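Local coordinates for protein probable acetolactate synthase isozyme III (Small subunit) (Nitrosomonas europaea ATCC 19718, PDB 2PC6) that is probably the small subunit of its enzyme, built from two ACT-like alpha/beta domains and paired here with a second copy of the chain, at residues 115-119 against 120-124. Residues are numbered along the deposited sequence; the frame is centred on the assembly and turned at random.
Sequences IDVTN and ELYTI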
loop_
_atom_site.group_PDB
_atom_site.type_symbol
_atom_site.label_atom_id
_atom_site.label_comp_id
_atom_site.label_asym_id
_atom_site.label_seq_id
_atom_site.Cartn_x
_atom_site.Cartn_y
_atom_site.Cartn_z
ATOM N N ILE A 115 -15.657 9.035 1.545
ATOM C CA ILE A 115 -14.891 9.811 2.509
ATOM C C ILE A 115 -14.561 11.246 2.086
ATOM O O ILE A 115 -13.808 11.906 2.766
ATOM C CB ILE A 115 -13.610 9.092 2.910
ATOM C CG1 ILE A 115 -12.739 8.849 1.665
ATOM C CG2 ILE A 115 -13.965 7.814 3.640
ATOM C CD1 ILE A 115 -11.263 8.543 1.935
ATOM N N ASP A 116 -15.122 11.706 0.966
ATOM C CA ASP A 116 -14.953 13.056 0.484
ATOM C C ASP A 116 -16.137 13.325 -0.380
ATOM O O ASP A 116 -16.503 12.508 -1.216
ATOM C CB ASP A 116 -13.692 13.230 -0.377
ATOM C CG ASP A 116 -13.343 14.706 -0.628
ATOM O OD1 ASP A 116 -13.918 15.605 0.071
ATOM O OD2 ASP A 116 -12.485 14.991 -1.505
ATOM N N VAL A 117 -16.768 14.465 -0.206
ATOM C CA VAL A 117 -17.964 14.659 -0.998
ATOM C C VAL A 117 -18.207 16.091 -1.363
ATOM O O VAL A 117 -18.107 16.948 -0.488
ATOM C CB VAL A 117 -19.227 13.994 -0.352
ATOM C CG1 VAL A 117 -19.174 14.055 1.141
ATOM C CG2 VAL A 117 -20.507 14.621 -0.884
ATOM N N THR A 118 -18.459 16.342 -2.660
ATOM C CA THR A 118 -19.033 17.628 -3.124
ATOM C C THR A 118 -20.311 17.362 -3.925
ATOM O O THR A 118 -20.674 16.184 -4.220
ATOM C CB THR A 118 -18.136 18.361 -4.111
ATOM O OG1 THR A 118 -18.316 17.757 -5.400
ATOM C CG2 THR A 118 -16.689 18.304 -3.691
ATOM N N ASN A 119 -20.960 18.456 -4.318
ATOM C CA ASN A 119 -22.106 18.399 -5.226
ATOM C C ASN A 119 -21.917 17.615 -6.524
ATOM O O ASN A 119 -22.911 17.191 -7.114
ATOM C CB ASN A 119 -22.551 19.789 -5.569
ATOM C CG ASN A 119 -23.637 20.269 -4.637
ATOM O OD1 ASN A 119 -24.138 19.475 -3.833
ATOM N ND2 ASN A 119 -24.005 21.577 -4.722
ATOM N N GLU A 120 -20.662 17.409 -6.958
ATOM C CA GLU A 120 -20.401 16.805 -8.252
ATOM C C GLU A 120 -19.453 15.631 -8.163
ATOM O O GLU A 120 -19.173 14.975 -9.166
ATOM C CB GLU A 120 -19.804 17.842 -9.193
ATOM C CG GLU A 120 -20.757 18.979 -9.609
ATOM C CD GLU A 120 -20.859 20.129 -8.589
ATOM O OE1 GLU A 120 -19.908 20.299 -7.796
ATOM O OE2 GLU A 120 -21.894 20.870 -8.592
ATOM N N LEU A 121 -18.917 15.366 -6.978
ATOM C CA LEU A 121 -18.032 14.200 -6.839
ATOM C C LEU A 121 -18.105 13.391 -5.532
ATOM O O LEU A 121 -18.620 13.861 -4.519
ATOM C CB LEU A 121 -16.600 14.582 -7.201
ATOM C CG LEU A 121 -15.663 15.280 -6.244
ATOM C CD1 LEU A 121 -15.161 14.331 -5.118
ATOM C CD2 LEU A 121 -14.465 15.786 -7.067
ATOM N N TYR A 122 -17.596 12.163 -5.578
ATOM C CA TYR A 122 -17.402 11.363 -4.382
ATOM C C TYR A 122 -15.998 10.802 -4.403
ATOM O O TYR A 122 -15.489 10.431 -5.488
ATOM C CB TYR A 122 -18.323 10.163 -4.393
ATOM C CG TYR A 122 -19.805 10.391 -4.196
ATOM C CD1 TYR A 122 -20.286 11.339 -3.305
ATOM C CD2 TYR A 122 -20.722 9.578 -4.852
ATOM C CE1 TYR A 122 -21.623 11.472 -3.092
ATOM C CE2 TYR A 122 -22.048 9.711 -4.658
ATOM C CZ TYR A 122 -22.497 10.662 -3.782
ATOM O OH TYR A 122 -23.836 10.783 -3.584
ATOM N N THR A 123 -15.380 10.679 -3.226
ATOM C CA THR A 123 -14.229 9.825 -3.137
ATOM C C THR A 123 -14.605 8.622 -2.326
ATOM O O THR A 123 -15.016 8.767 -1.177
ATOM C CB THR A 123 -13.034 10.516 -2.570
ATOM O OG1 THR A 123 -12.671 11.538 -3.478
ATOM C CG2 THR A 123 -11.845 9.563 -2.511
ATOM N N ILE A 124 -14.491 7.440 -2.936
ATOM C CA ILE A 124 -14.918 6.166 -2.307
ATOM C C ILE A 124 -13.748 5.330 -1.812
ATOM O O ILE A 124 -12.785 5.136 -2.531
ATOM C CB ILE A 124 -15.766 5.333 -3.300
ATOM C CG1 ILE A 124 -16.973 6.175 -3.773
ATOM C CG2 ILE A 124 -16.255 4.052 -2.644
ATOM C CD1 ILE A 124 -17.758 5.611 -4.962
HETATM O O HOH W 1 -10.847 13.181 -2.331
HETATM O O HOH W 2 -17.240 19.604 -7.337
#
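T118 and L121 close a two-residue hairpin turn over N119 and E120, whose backbone angles approximate a type I turn. T118 N donates to L121 O at 3.1 Å, while the return bond from L121 N to T118 O is weak. The T118 hydroxyl reinforces it: with chi1 at 80°, OG1 turns back over its own main chain and accepts E120 N at 2.8 Å (nearly straight) and L121 N at 2.9 Å (more bent), an ST turn. Farther along, I115 N meets T123 O almost head-on, with a C=O...N angle of 173°. T123 N reaches D116 O from 25° above the carbonyl plane, and the same oxygen receives a CA-H contact from Y122.

Two water bridges join side chains. At the turn, T118 OG1 donates to a water that donates to E120 OE1. Between the strands, T123 OG1 likewise donates a hydrogen bond to a second water, which donates to D116 OD2 at 2.6 Å. D116 and T123 also pack CB to CB at 3.6 Å; the D116 carboxylate continues to R158 (salt bridge) and G159 N of the second subunit.

Apolar packing lies on the other face, where V117 and Y122 run side by side: V117 CG2 sits 4.0 Å from Y122 CE1, at the ring edge near its plane. That face meets R100 and M103 of helix 98-109, whereas D116, L121 and T123 face the partner subunit. This is the hairpin between the second and third strands of a ferredoxin-like beta-alpha-beta-beta-alpha-beta unit, the ACT-like fold, with sheet order 2-3-1-4.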